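Local coordinates for protein citryl-spermidine/3,4-dihydroxybenzoyl-citryl-spermidine:spermidine ligase (PDB 3TO3) that catalyses the ATP-dependent condensation of spermidine with citryl-spermidine or its dihydroxybenzoyl derivative during biosynthesis of the siderophore petrobactin, at residues 99-102 with 103-107; 235-238 with 239-242; 503-506 with 507-511; 357-360 with 361-364. All coordinates share one frame; numbering follows the deposited sequence.

Interaction 1 of 4, residues 99-102 with 103-107; sequences SVAQ and FLEEV
The amide of Gln102 and the carboxylate of Glu106 meet with their planes 75° apart: Glu106 OE2 lies in the amide plane of Gln102, while NE2 meets that oxygen from above the carboxylate plane in a hydrogen bond of 3.0 Å. One face of the Phe103 ring carries Val107 CG2, offset toward the rim, and Tyr68 meets the ring edge-to-face. The Gln102-Glu106 i to i+4 pair spans the N-terminal turn of helix 100-110, where Ser99 is the N-cap and its OG accepts from Gln102 N at 3.1 Å. A chi1 of -166° swings CG of Gln102 away from its main-chain nitrogen, and the extended chain reaches along the helix to Glu106. The other carboxylate oxygen, Glu106 OE1, takes a salt bridge from Arg89 and a hydrogen bond with Tyr68, so the buried acid is gripped at both oxygens, which would probably keep it ionised. Val100 and Leu104 pack on Leu31 of helix 18-37, while Ala101 sits on Ile122 of helix 115-138 and also touches Lys359 of the second subunit. Backbone bonds include Phe103 N to Ser99 O at 3.0 Å. Glu105, extended beyond CG, runs past the Ala101 carbonyl, its CG 3.4 Å from Ala101 O.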
ATOM      1  N   SER B  99     -10.719  -4.913 -20.928  1.00 52.50           N
ATOM      2  CA  SER B  99      -9.983  -5.167 -19.711  1.00 53.80           C
ATOM      3  C   SER B  99      -8.498  -5.092 -19.982  1.00 56.85           C
ATOM      4  O   SER B  99      -7.935  -6.006 -20.594  1.00 58.64           O
ATOM      5  CB  SER B  99     -10.318  -6.578 -19.212  1.00 48.49           C
ATOM      6  OG  SER B  99      -9.509  -6.895 -18.099  1.00 53.86           O
ATOM      7  N   VAL B 100      -7.850  -4.060 -19.451  1.00 45.81           N
ATOM      8  CA  VAL B 100      -6.429  -3.917 -19.643  1.00 39.97           C
ATOM      9  C   VAL B 100      -5.717  -5.112 -18.977  1.00 44.56           C
ATOM     10  O   VAL B 100      -4.746  -5.646 -19.510  1.00 54.02           O
ATOM     11  CB  VAL B 100      -5.912  -2.533 -19.147  1.00 51.35           C
ATOM     12  CG1 VAL B 100      -5.865  -2.480 -17.644  1.00 53.13           C
ATOM     13  CG2 VAL B 100      -4.547  -2.261 -19.691  1.00 47.94           C
ATOM     14  N   ALA B 101      -6.232  -5.581 -17.842  1.00 38.53           N
ATOM     15  CA  ALA B 101      -5.626  -6.739 -17.199  1.00 37.61           C
ATOM     16  C   ALA B 101      -5.647  -7.973 -18.107  1.00 47.40           C
ATOM     17  O   ALA B 101      -4.647  -8.702 -18.200  1.00 51.19           O
ATOM     18  CB  ALA B 101      -6.304  -7.051 -15.836  1.00 37.28           C
ATOM     19  N   GLN B 102      -6.788  -8.218 -18.757  1.00 43.07           N
ATOM     20  CA  GLN B 102      -6.925  -9.371 -19.644  1.00 50.77           C
ATOM     21  C   GLN B 102      -5.988  -9.268 -20.854  1.00 46.70           C
ATOM     22  O   GLN B 102      -5.318 -10.257 -21.225  1.00 45.35           O
ATOM     23  CB  GLN B 102      -8.387  -9.559 -20.108  1.00 58.35           C
ATOM     24  CG  GLN B 102      -8.663 -10.915 -20.755  1.00 56.21           C
ATOM     25  CD  GLN B 102     -10.028 -10.999 -21.432  1.00 64.35           C
ATOM     26  OE1 GLN B 102     -10.870 -10.101 -21.292  1.00 63.06           O
ATOM     27  NE2 GLN B 102     -10.253 -12.094 -22.174  1.00 64.37           N
ATOM     28  N   PHE B 103      -5.958  -8.084 -21.472  1.00 39.63           N
ATOM     29  CA  PHE B 103      -5.051  -7.860 -22.581  1.00 37.80           C
ATOM     30  C   PHE B 103      -3.635  -8.244 -22.119  1.00 43.06           C
ATOM     31  O   PHE B 103      -2.984  -9.080 -22.730  1.00 49.06           O
ATOM     32  CB  PHE B 103      -5.115  -6.408 -23.095  1.00 33.38           C
ATOM     33  CG  PHE B 103      -4.023  -6.074 -24.083  1.00 36.83           C
ATOM     34  CD1 PHE B 103      -4.076  -6.548 -25.384  1.00 41.75           C
ATOM     35  CD2 PHE B 103      -2.913  -5.326 -23.694  1.00 38.05           C
ATOM     36  CE1 PHE B 103      -3.056  -6.268 -26.296  1.00 42.26           C
ATOM     37  CE2 PHE B 103      -1.889  -5.054 -24.595  1.00 41.02           C
ATOM     38  CZ  PHE B 103      -1.965  -5.531 -25.902  1.00 42.65           C
ATOM     39  N   LEU B 104      -3.166  -7.665 -21.020  1.00 48.47           N
ATOM     40  CA  LEU B 104      -1.796  -7.949 -20.577  1.00 47.46           C
ATOM     41  C   LEU B 104      -1.600  -9.412 -20.152  1.00 49.67           C
ATOM     42  O   LEU B 104      -0.569 -10.021 -20.445  1.00 46.80           O
ATOM     43  CB  LEU B 104      -1.329  -6.969 -19.493  1.00 41.67           C
ATOM     44  CG  LEU B 104      -1.002  -5.556 -19.992  1.00 42.09           C
ATOM     45  CD1 LEU B 104      -0.493  -4.663 -18.871  1.00 42.56           C
ATOM     46  CD2 LEU B 104       0.041  -5.600 -21.074  1.00 45.95           C
ATOM     47  N   GLU B 105      -2.579  -9.990 -19.469  1.00 47.16           N
ATOM     48  CA  GLU B 105      -2.443 -11.395 -19.081  1.00 50.47           C
ATOM     49  C   GLU B 105      -2.327 -12.317 -20.296  1.00 51.16           C
ATOM     50  O   GLU B 105      -1.506 -13.229 -20.302  1.00 52.92           O
ATOM     51  CB  GLU B 105      -3.588 -11.843 -18.164  1.00 59.61           C
ATOM     52  CG  GLU B 105      -3.388 -11.438 -16.719  1.00 74.51           C
ATOM     53  CD  GLU B 105      -4.681 -11.376 -15.930  1.00 88.66           C
ATOM     54  OE1 GLU B 105      -5.761 -11.694 -16.493  1.00 87.28           O
ATOM     55  OE2 GLU B 105      -4.606 -10.987 -14.738  1.00 97.31           O
ATOM     56  N   GLU B 106      -3.149 -12.081 -21.316  1.00 49.98           N
ATOM     57  CA  GLU B 106      -3.171 -12.965 -22.483  1.00 51.81           C
ATOM     58  C   GLU B 106      -1.900 -12.809 -23.328  1.00 52.32           C
ATOM     59  O   GLU B 106      -1.294 -13.775 -23.753  1.00 50.02           O
ATOM     60  CB  GLU B 106      -4.463 -12.762 -23.294  1.00 44.74           C
ATOM     61  CG  GLU B 106      -5.698 -13.021 -22.431  1.00 51.34           C
ATOM     62  CD  GLU B 106      -7.024 -13.102 -23.188  1.00 56.01           C
ATOM     63  OE1 GLU B 106      -7.190 -12.388 -24.191  1.00 50.04           O
ATOM     64  OE2 GLU B 106      -7.912 -13.887 -22.758  1.00 61.25           O
ATOM     65  N   VAL B 107      -1.485 -11.575 -23.536  1.00 51.50           N
ATOM     66  CA  VAL B 107      -0.265 -11.297 -24.262  1.00 45.16           C
ATOM     67  C   VAL B 107       0.997 -11.830 -23.566  1.00 46.21           C
ATOM     68  O   VAL B 107       1.932 -12.278 -24.214  1.00 51.40           O
ATOM     69  CB  VAL B 107      -0.194  -9.770 -24.521  1.00 43.42           C
ATOM     70  CG1 VAL B 107       1.217  -9.307 -24.802  1.00 40.00           C
ATOM     71  CG2 VAL B 107      -1.120  -9.449 -25.654  1.00 42.63           C
TER

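Interaction 2 of 4, residues 235-238 with 239-242; sequences GCDP and KQYL
Asp237 O accepts the shortest polar bond here, from Gln240 N at 2.7 Å, with the donor 35° out of the carbonyl plane. The same oxygen lies at the edge of the Tyr241 ring, in its plane, 3.3 Å from CD2, so the ring edge lies against the oxygen that the Gln240 amide uses. The Asp237 side chain reaches the same turn: with chi1 at 178° its carboxylate points away from the Asp237 nitrogen, and OD1 receives Lys239 N at 2.9 Å from above the carboxylate plane. This is an Asx turn leading into the short 3-10 turn that ends at Gln240, just before strand 241-246, the edge strand of a three-stranded antiparallel sheet. A weak bond from Tyr241 N to Pro238 O, 3.5 Å long, continues the turn. Ahead of the turn, Cys236 CB lies 4.1 Å from CE2 of Tyr241, obliquely to the ring, and Ile231 of helix 221-232 packs on both residues. The Tyr241 hydroxyl bonds to the carbonyl of Lys266, and its ring meets His197 edge-to-face. Lys239 NZ stays 4.1 Å from Asp237 OD1, beyond a salt bridge. The turn therefore relies on amide bonds to Asp237, with the lysine charge adding probably only a loose attraction at the surface.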
ATOM      1  N   GLY B 235      10.503  21.871  27.052  1.00 76.68           N
ATOM      2  CA  GLY B 235      11.783  21.536  27.637  1.00 76.78           C
ATOM      3  C   GLY B 235      12.815  21.133  26.603  1.00 74.16           C
ATOM      4  O   GLY B 235      13.720  20.348  26.886  1.00 76.33           O
ATOM      5  N   CYS B 236      12.697  21.690  25.406  1.00 65.14           N
ATOM      6  CA  CYS B 236      13.662  21.415  24.369  1.00 66.09           C
ATOM      7  C   CYS B 236      14.343  22.707  23.998  1.00 67.01           C
ATOM      8  O   CYS B 236      13.834  23.785  24.262  1.00 69.34           O
ATOM      9  CB  CYS B 236      12.976  20.788  23.151  1.00 73.32           C
ATOM     10  SG  CYS B 236      12.190  19.203  23.536  1.00 71.65           S
ATOM     11  N   ASP B 237      15.520  22.593  23.406  1.00 66.87           N
ATOM     12  CA  ASP B 237      16.318  23.756  23.107  1.00 56.99           C
ATOM     13  C   ASP B 237      16.111  24.156  21.649  1.00 55.11           C
ATOM     14  O   ASP B 237      16.619  23.513  20.729  1.00 53.47           O
ATOM     15  CB  ASP B 237      17.786  23.437  23.401  1.00 67.57           C
ATOM     16  CG  ASP B 237      18.725  24.579  23.065  1.00 71.02           C
ATOM     17  OD1 ASP B 237      18.291  25.558  22.429  1.00 72.45           O
ATOM     18  OD2 ASP B 237      19.918  24.475  23.422  1.00 78.37           O
ATOM     19  N   PRO B 238      15.415  25.277  21.436  1.00 61.22           N
ATOM     20  CA  PRO B 238      15.105  25.817  20.105  1.00 56.66           C
ATOM     21  C   PRO B 238      16.324  25.894  19.166  1.00 59.61           C
ATOM     22  O   PRO B 238      16.163  25.810  17.946  1.00 69.60           O
ATOM     23  CB  PRO B 238      14.597  27.224  20.415  1.00 63.73           C
ATOM     24  CG  PRO B 238      14.153  27.186  21.836  1.00 68.47           C
ATOM     25  CD  PRO B 238      14.993  26.172  22.529  1.00 64.96           C
ATOM     26  N   LYS B 239      17.519  26.086  19.713  1.00 61.80           N
ATOM     27  CA  LYS B 239      18.729  26.133  18.888  1.00 65.16           C
ATOM     28  C   LYS B 239      19.172  24.764  18.334  1.00 65.44           C
ATOM     29  O   LYS B 239      20.075  24.703  17.508  1.00 66.89           O
ATOM     30  CB  LYS B 239      19.891  26.774  19.663  1.00 69.55           C
ATOM     31  CG  LYS B 239      19.622  28.185  20.186  1.00 76.09           C
ATOM     32  CD  LYS B 239      20.887  28.777  20.815  1.00 86.12           C
ATOM     33  CE  LYS B 239      20.577  29.831  21.866  1.00 92.13           C
ATOM     34  NZ  LYS B 239      20.089  29.210  23.140  1.00 94.10           N
ATOM     35  N   GLN B 240      18.550  23.675  18.792  1.00 56.40           N
ATOM     36  CA  GLN B 240      18.886  22.337  18.307  1.00 55.45           C
ATOM     37  C   GLN B 240      18.019  21.883  17.127  1.00 50.15           C
ATOM     38  O   GLN B 240      18.069  20.704  16.736  1.00 48.59           O
ATOM     39  CB  GLN B 240      18.814  21.296  19.425  1.00 63.37           C
ATOM     40  CG  GLN B 240      19.833  21.492  20.544  1.00 79.22           C
ATOM     41  CD  GLN B 240      21.192  20.930  20.191  1.00 90.58           C
ATOM     42  OE1 GLN B 240      21.965  21.554  19.471  1.00 93.36           O
ATOM     43  NE2 GLN B 240      21.489  19.736  20.693  1.00 98.13           N
ATOM     44  N   TYR B 241      17.183  22.784  16.608  1.00 44.09           N
ATOM     45  CA  TYR B 241      16.222  22.406  15.560  1.00 48.85           C
ATOM     46  C   TYR B 241      16.288  23.230  14.287  1.00 50.88           C
ATOM     47  O   TYR B 241      16.539  24.435  14.323  1.00 54.26           O
ATOM     48  CB  TYR B 241      14.796  22.490  16.094  1.00 48.00           C
ATOM     49  CG  TYR B 241      14.508  21.487  17.171  1.00 50.39           C
ATOM     50  CD1 TYR B 241      13.787  20.345  16.896  1.00 46.61           C
ATOM     51  CD2 TYR B 241      14.982  21.674  18.467  1.00 58.41           C
ATOM     52  CE1 TYR B 241      13.526  19.420  17.879  1.00 49.30           C
ATOM     53  CE2 TYR B 241      14.741  20.747  19.452  1.00 54.62           C
ATOM     54  CZ  TYR B 241      13.994  19.618  19.147  1.00 51.87           C
ATOM     55  OH  TYR B 241      13.726  18.685  20.117  1.00 50.12           O
ATOM     56  N   LEU B 242      16.055  22.565  13.162  1.00 43.25           N
ATOM     57  CA  LEU B 242      15.737  23.259  11.918  1.00 41.61           C
ATOM     58  C   LEU B 242      14.218  23.183  11.693  1.00 39.34           C
ATOM     59  O   LEU B 242      13.507  22.547  12.460  1.00 47.06           O
ATOM     60  CB  LEU B 242      16.513  22.633  10.765  1.00 42.42           C
ATOM     61  CG  LEU B 242      18.047  22.729  10.883  1.00 45.70           C
ATOM     62  CD1 LEU B 242      18.777  21.852   9.852  1.00 37.75           C
ATOM     63  CD2 LEU B 242      18.524  24.205  10.731  1.00 39.52           C
TER

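Interaction 3 of 4, residues 503-506 with 507-511; sequences CLQE and MVLDA
Gln505 lays its CG against CD1 of Leu509, 3.8 Å away, the two side chains slanting across each other one turn apart on the long helix 502-528. The first torsion of Gln505 (chi1 173°) sets CG opposite the main-chain nitrogen and the chain then bends at chi2, which takes the amide on to the carbonyl of Gln561, bonded by NE2. Leu509 CG, on the other hand, leans beside its own N and comes within 3.6 Å of Gln505 O. That carbonyl accepts Leu509 N at 3.0 Å in an almost straight bond (N-H...O 177°), and Leu509 goes on to pack on Phe567 of strand 566-570. One residue further on, Asp510 N bonds Glu506 O at 2.8 Å. The turn at 507-511 is wider, of pi type, and the Ala511 N bond to Met507 O is weak at 3.2 Å. This helix lies close to the nucleotide site: the side chain of Ala511 is about 9 Å from bound ATP. Glu506 is paired through OE2 with Arg500, while Met507, present as selenomethionine, and Leu504 face strand 465-467, at Glu465 and Tyr467 respectively. Val508 brings its CG2 methyl to 3.7 Å from Leu504 O.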
ATOM      1  N   CYS B 503      26.663  10.251 -23.311  0.68 52.80           N
ATOM      2  CA  CYS B 503      25.681  10.759 -22.346  0.68 51.39           C
ATOM      3  C   CYS B 503      25.053  12.016 -22.918  0.68 53.09           C
ATOM      4  O   CYS B 503      23.846  12.227 -22.835  0.68 55.20           O
ATOM      5  CB  CYS B 503      26.330  11.062 -20.967  0.68 58.16           C
ATOM      6  SG  CYS B 503      26.858  12.825 -20.571  0.68 63.36           S
ATOM      7  N   LEU B 504      25.886  12.859 -23.511  1.00 53.34           N
ATOM      8  CA  LEU B 504      25.407  14.164 -24.019  1.00 49.55           C
ATOM      9  C   LEU B 504      24.522  14.021 -25.261  1.00 44.71           C
ATOM     10  O   LEU B 504      23.445  14.624 -25.377  1.00 44.41           O
ATOM     11  CB  LEU B 504      26.564  15.136 -24.292  1.00 47.40           C
ATOM     12  CG  LEU B 504      27.596  15.443 -23.195  1.00 49.53           C
ATOM     13  CD1 LEU B 504      28.698  16.331 -23.761  1.00 52.34           C
ATOM     14  CD2 LEU B 504      26.950  16.116 -21.994  1.00 48.57           C
ATOM     15  N   GLN B 505      24.972  13.210 -26.199  1.00 47.31           N
ATOM     16  CA  GLN B 505      24.167  12.953 -27.369  1.00 50.04           C
ATOM     17  C   GLN B 505      22.832  12.348 -26.941  1.00 50.32           C
ATOM     18  O   GLN B 505      21.780  12.776 -27.389  1.00 48.26           O
ATOM     19  CB  GLN B 505      24.905  12.025 -28.306  1.00 51.64           C
ATOM     20  CG  GLN B 505      24.107  11.541 -29.476  1.00 54.33           C
ATOM     21  CD  GLN B 505      24.562  10.158 -29.851  1.00 65.61           C
ATOM     22  OE1 GLN B 505      24.639   9.282 -28.995  1.00 72.40           O
ATOM     23  NE2 GLN B 505      24.919   9.963 -31.113  1.00 65.35           N
ATOM     24  N   GLU B 506      22.852  11.368 -26.055  1.00 53.40           N
ATOM     25  CA  GLU B 506      21.583  10.773 -25.672  1.00 50.55           C
ATOM     26  C   GLU B 506      20.623  11.748 -24.978  1.00 47.97           C
ATOM     27  O   GLU B 506      19.422  11.685 -25.215  1.00 45.99           O
ATOM     28  CB  GLU B 506      21.796   9.506 -24.869  1.00 50.64           C
ATOM     29  CG  GLU B 506      22.479   8.413 -25.681  1.00 54.66           C
ATOM     30  CD  GLU B 506      23.205   7.394 -24.792  1.00 64.30           C
ATOM     31  OE1 GLU B 506      23.233   7.578 -23.544  1.00 65.83           O
ATOM     32  OE2 GLU B 506      23.748   6.415 -25.345  1.00 64.39           O
HETATM   33  N   MSE B 507      21.124  12.666 -24.155  1.00 47.03           N
HETATM   34  CA  MSE B 507      20.227  13.618 -23.502  1.00 43.53           C
HETATM   35  C   MSE B 507      19.541  14.534 -24.520  1.00 54.33           C
HETATM   36  O   MSE B 507      18.381  14.939 -24.348  1.00 63.79           O
HETATM   37  CB  MSE B 507      20.943  14.454 -22.444  1.00 62.14           C
HETATM   38  CG  MSE B 507      19.987  15.252 -21.538  1.00 72.39           C
HETATM   39 SE   MSE B 507      19.045  14.106 -20.237  0.73 71.30          SE
HETATM   40  CE  MSE B 507      20.461  14.017 -18.871  1.00 49.32           C
ATOM     41  N   VAL B 508      20.253  14.873 -25.585  1.00 43.91           N
ATOM     42  CA  VAL B 508      19.635  15.657 -26.632  1.00 37.69           C
ATOM     43  C   VAL B 508      18.597  14.859 -27.495  1.00 53.10           C
ATOM     44  O   VAL B 508      17.438  15.285 -27.665  1.00 45.39           O
ATOM     45  CB  VAL B 508      20.693  16.359 -27.503  1.00 43.88           C
ATOM     46  CG1 VAL B 508      20.033  17.004 -28.711  1.00 38.08           C
ATOM     47  CG2 VAL B 508      21.476  17.427 -26.658  1.00 31.63           C
ATOM     48  N   LEU B 509      19.019  13.716 -28.031  1.00 39.88           N
ATOM     49  CA  LEU B 509      18.187  12.953 -28.942  1.00 46.51           C
ATOM     50  C   LEU B 509      16.993  12.383 -28.191  1.00 53.00           C
ATOM     51  O   LEU B 509      15.853  12.524 -28.638  1.00 54.53           O
ATOM     52  CB  LEU B 509      18.972  11.820 -29.630  1.00 35.27           C
ATOM     53  CG  LEU B 509      20.104  12.327 -30.521  1.00 38.98           C
ATOM     54  CD1 LEU B 509      20.732  11.136 -31.264  1.00 40.00           C
ATOM     55  CD2 LEU B 509      19.624  13.418 -31.492  1.00 40.51           C
ATOM     56  N   ASP B 510      17.280  11.746 -27.061  1.00 50.67           N
ATOM     57  CA  ASP B 510      16.303  11.010 -26.270  1.00 52.41           C
ATOM     58  C   ASP B 510      15.419  11.897 -25.399  1.00 42.85           C
ATOM     59  O   ASP B 510      14.214  11.773 -25.391  1.00 55.50           O
ATOM     60  CB  ASP B 510      17.050  10.011 -25.379  1.00 66.41           C
ATOM     61  CG  ASP B 510      16.279   8.735 -25.134  1.00 75.12           C
ATOM     62  OD1 ASP B 510      15.574   8.285 -26.045  1.00 83.84           O
ATOM     63  OD2 ASP B 510      16.399   8.159 -24.032  1.00 82.39           O
ATOM     64  N   ALA B 511      16.004  12.805 -24.654  1.00 40.52           N
ATOM     65  CA  ALA B 511      15.182  13.553 -23.729  1.00 41.60           C
ATOM     66  C   ALA B 511      14.533  14.765 -24.422  1.00 52.06           C
ATOM     67  O   ALA B 511      13.305  14.889 -24.468  1.00 55.17           O
ATOM     68  CB  ALA B 511      15.947  13.934 -22.496  1.00 39.32           C
TER

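Interaction 4 of 4, residues 357-360 with 361-364; sequences TNKK and ATYG
Thr362 OG1 comes up against the aliphatic start of Lys359, 3.4 Å from CB, with the two side chains set at a slant. The oxygen sits between the backbone N and the carbonyl carbon of Thr362 (chi1 56°), the crowded position for a threonine, and is thereby directed back at residues 357-360. Thr357 uses the same rotamer, and its OG1 stops 4.0 Å from Thr362 OG1; it accepts a weak bond from Lys359 N at 3.5 Å, in the manner of an ST turn. Residues Lys360 to Tyr363 form a type I beta turn, which includes Thr362 and is closed by a weak bond from Tyr363 N to Lys360 O, 3.3 Å long. Tyr363 CB lies 3.2 Å from that same carbonyl oxygen. A chi1 of -168° turns the Tyr363 ring away from the main-chain nitrogen and carries it off the turn to Pro315 and Tyr316 of helix 315-333. The kinked chain of Lys359 and the bend at chi3 of Lys360 go with ammonium groups that end at the second subunit: Lys359 NZ forms a salt bridge with Glu126 of that subunit and Lys360 NZ with its Asp119. The loop lies between strands 345-355 and 367-371. The hydrogen bonding between 357-360 and 361-364 comes down to one weak turn bond, so the pairing with the partner subunit probably contributes much of what fixes the two lysine side chains, and the homodimer interface gains two charge pairs from one short loop.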
ATOM      1  N   THR B 357      17.337   9.918   8.525  1.00 63.69           N
ATOM      2  CA  THR B 357      17.894   8.951   9.452  1.00 61.94           C
ATOM      3  C   THR B 357      18.362   7.703   8.719  1.00 66.12           C
ATOM      4  O   THR B 357      18.333   7.625   7.487  1.00 60.10           O
ATOM      5  CB  THR B 357      16.853   8.551  10.504  1.00 68.68           C
ATOM      6  OG1 THR B 357      15.725   7.928   9.865  1.00 76.14           O
ATOM      7  CG2 THR B 357      16.385   9.790  11.257  1.00 66.54           C
ATOM      8  N   ASN B 358      18.821   6.737   9.496  1.00 80.47           N
ATOM      9  CA  ASN B 358      19.141   5.415   8.981  1.00102.26           C
ATOM     10  C   ASN B 358      18.004   4.820   8.148  1.00100.33           C
ATOM     11  O   ASN B 358      18.216   4.440   6.991  1.00101.39           O
ATOM     12  CB  ASN B 358      19.447   4.452  10.145  1.00115.06           C
ATOM     13  CG  ASN B 358      20.909   4.476  10.569  1.00124.27           C
ATOM     14  OD1 ASN B 358      21.802   4.741   9.756  1.00128.45           O
ATOM     15  ND2 ASN B 358      21.160   4.183  11.845  1.00125.35           N
ATOM     16  N   LYS B 359      16.794   4.813   8.714  1.00 88.30           N
ATOM     17  CA  LYS B 359      15.762   3.863   8.299  1.00 75.29           C
ATOM     18  C   LYS B 359      15.584   3.837   6.779  1.00 65.84           C
ATOM     19  O   LYS B 359      15.474   4.883   6.127  1.00 65.73           O
ATOM     20  CB  LYS B 359      14.415   4.169   8.975  1.00 80.05           C
ATOM     21  CG  LYS B 359      14.437   4.340  10.494  1.00 85.63           C
ATOM     22  CD  LYS B 359      13.604   3.268  11.209  1.00 90.44           C
ATOM     23  CE  LYS B 359      12.152   3.243  10.746  1.00 87.71           C
ATOM     24  NZ  LYS B 359      11.684   1.857  10.416  1.00 85.91           N
ATOM     25  N   LYS B 360      15.582   2.624   6.231  1.00 67.03           N
ATOM     26  CA  LYS B 360      15.365   2.383   4.806  1.00 70.08           C
ATOM     27  C   LYS B 360      13.966   2.773   4.360  1.00 64.58           C
ATOM     28  O   LYS B 360      13.770   3.271   3.244  1.00 63.79           O
ATOM     29  CB  LYS B 360      15.545   0.897   4.517  1.00 76.99           C
ATOM     30  CG  LYS B 360      15.377   0.510   3.053  1.00 80.28           C
ATOM     31  CD  LYS B 360      15.111  -1.004   2.914  1.00 84.25           C
ATOM     32  CE  LYS B 360      15.982  -1.842   3.858  1.00 76.42           C
ATOM     33  NZ  LYS B 360      16.206  -3.205   3.289  1.00 81.71           N
ATOM     34  N   ALA B 361      13.000   2.511   5.241  1.00 56.85           N
ATOM     35  CA  ALA B 361      11.573   2.691   4.945  1.00 57.79           C
ATOM     36  C   ALA B 361      11.134   4.154   4.833  1.00 53.68           C
ATOM     37  O   ALA B 361      10.202   4.474   4.124  1.00 53.66           O
ATOM     38  CB  ALA B 361      10.707   1.945   5.986  1.00 52.41           C
ATOM     39  N   THR B 362      11.784   5.024   5.579  1.00 52.13           N
ATOM     40  CA  THR B 362      11.525   6.456   5.533  1.00 42.39           C
ATOM     41  C   THR B 362      12.495   7.214   4.639  1.00 41.88           C
ATOM     42  O   THR B 362      12.553   8.441   4.683  1.00 44.42           O
ATOM     43  CB  THR B 362      11.482   7.031   6.935  1.00 45.57           C
ATOM     44  OG1 THR B 362      12.711   6.718   7.588  1.00 57.64           O
ATOM     45  CG2 THR B 362      10.335   6.354   7.716  1.00 37.44           C
ATOM     46  N   TYR B 363      13.336   6.483   3.912  1.00 43.34           N
ATOM     47  CA  TYR B 363      14.356   7.116   3.098  1.00 43.28           C
ATOM     48  C   TYR B 363      13.747   8.126   2.120  1.00 53.35           C
ATOM     49  O   TYR B 363      12.924   7.759   1.271  1.00 54.92           O
ATOM     50  CB  TYR B 363      15.075   6.033   2.296  1.00 45.01           C
ATOM     51  CG  TYR B 363      16.348   6.489   1.607  1.00 50.44           C
ATOM     52  CD1 TYR B 363      17.410   7.020   2.344  1.00 53.80           C
ATOM     53  CD2 TYR B 363      16.504   6.355   0.230  1.00 47.61           C
ATOM     54  CE1 TYR B 363      18.578   7.427   1.723  1.00 61.11           C
ATOM     55  CE2 TYR B 363      17.675   6.753  -0.401  1.00 56.88           C
ATOM     56  CZ  TYR B 363      18.708   7.285   0.352  1.00 64.63           C
ATOM     57  OH  TYR B 363      19.866   7.686  -0.258  1.00 75.22           O
ATOM     58  N   GLY B 364      14.208   9.380   2.203  1.00 45.51           N
ATOM     59  CA  GLY B 364      13.720  10.458   1.354  1.00 37.98           C
ATOM     60  C   GLY B 364      12.380  11.079   1.680  1.00 39.98           C
ATOM     61  O   GLY B 364      11.852  11.919   0.933  1.00 39.01           O
TER

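How the interactions relate
From the N terminus the order is interaction 1, interaction 2, interaction 4 and interaction 3, all in series; none nests in or crosses another, and each closes only a turn of its own. Interaction 1 starts helix 100-110, interaction 2 leads from helix 221-232 into strand 241-246, interaction 4 lies in the loop between strands 345-355 and 367-371, and interaction 3 lies near the start of helix 502-528. Interactions 2 and 4 both belong to the IucA/IucC region, with nearest atoms about 12 Å apart, whereas interaction 3 falls in the FhuF-like region. Within one chain interactions 1 and 4 are about 36 Å apart between centres, but interaction 1 of one subunit touches interaction 4 of the other.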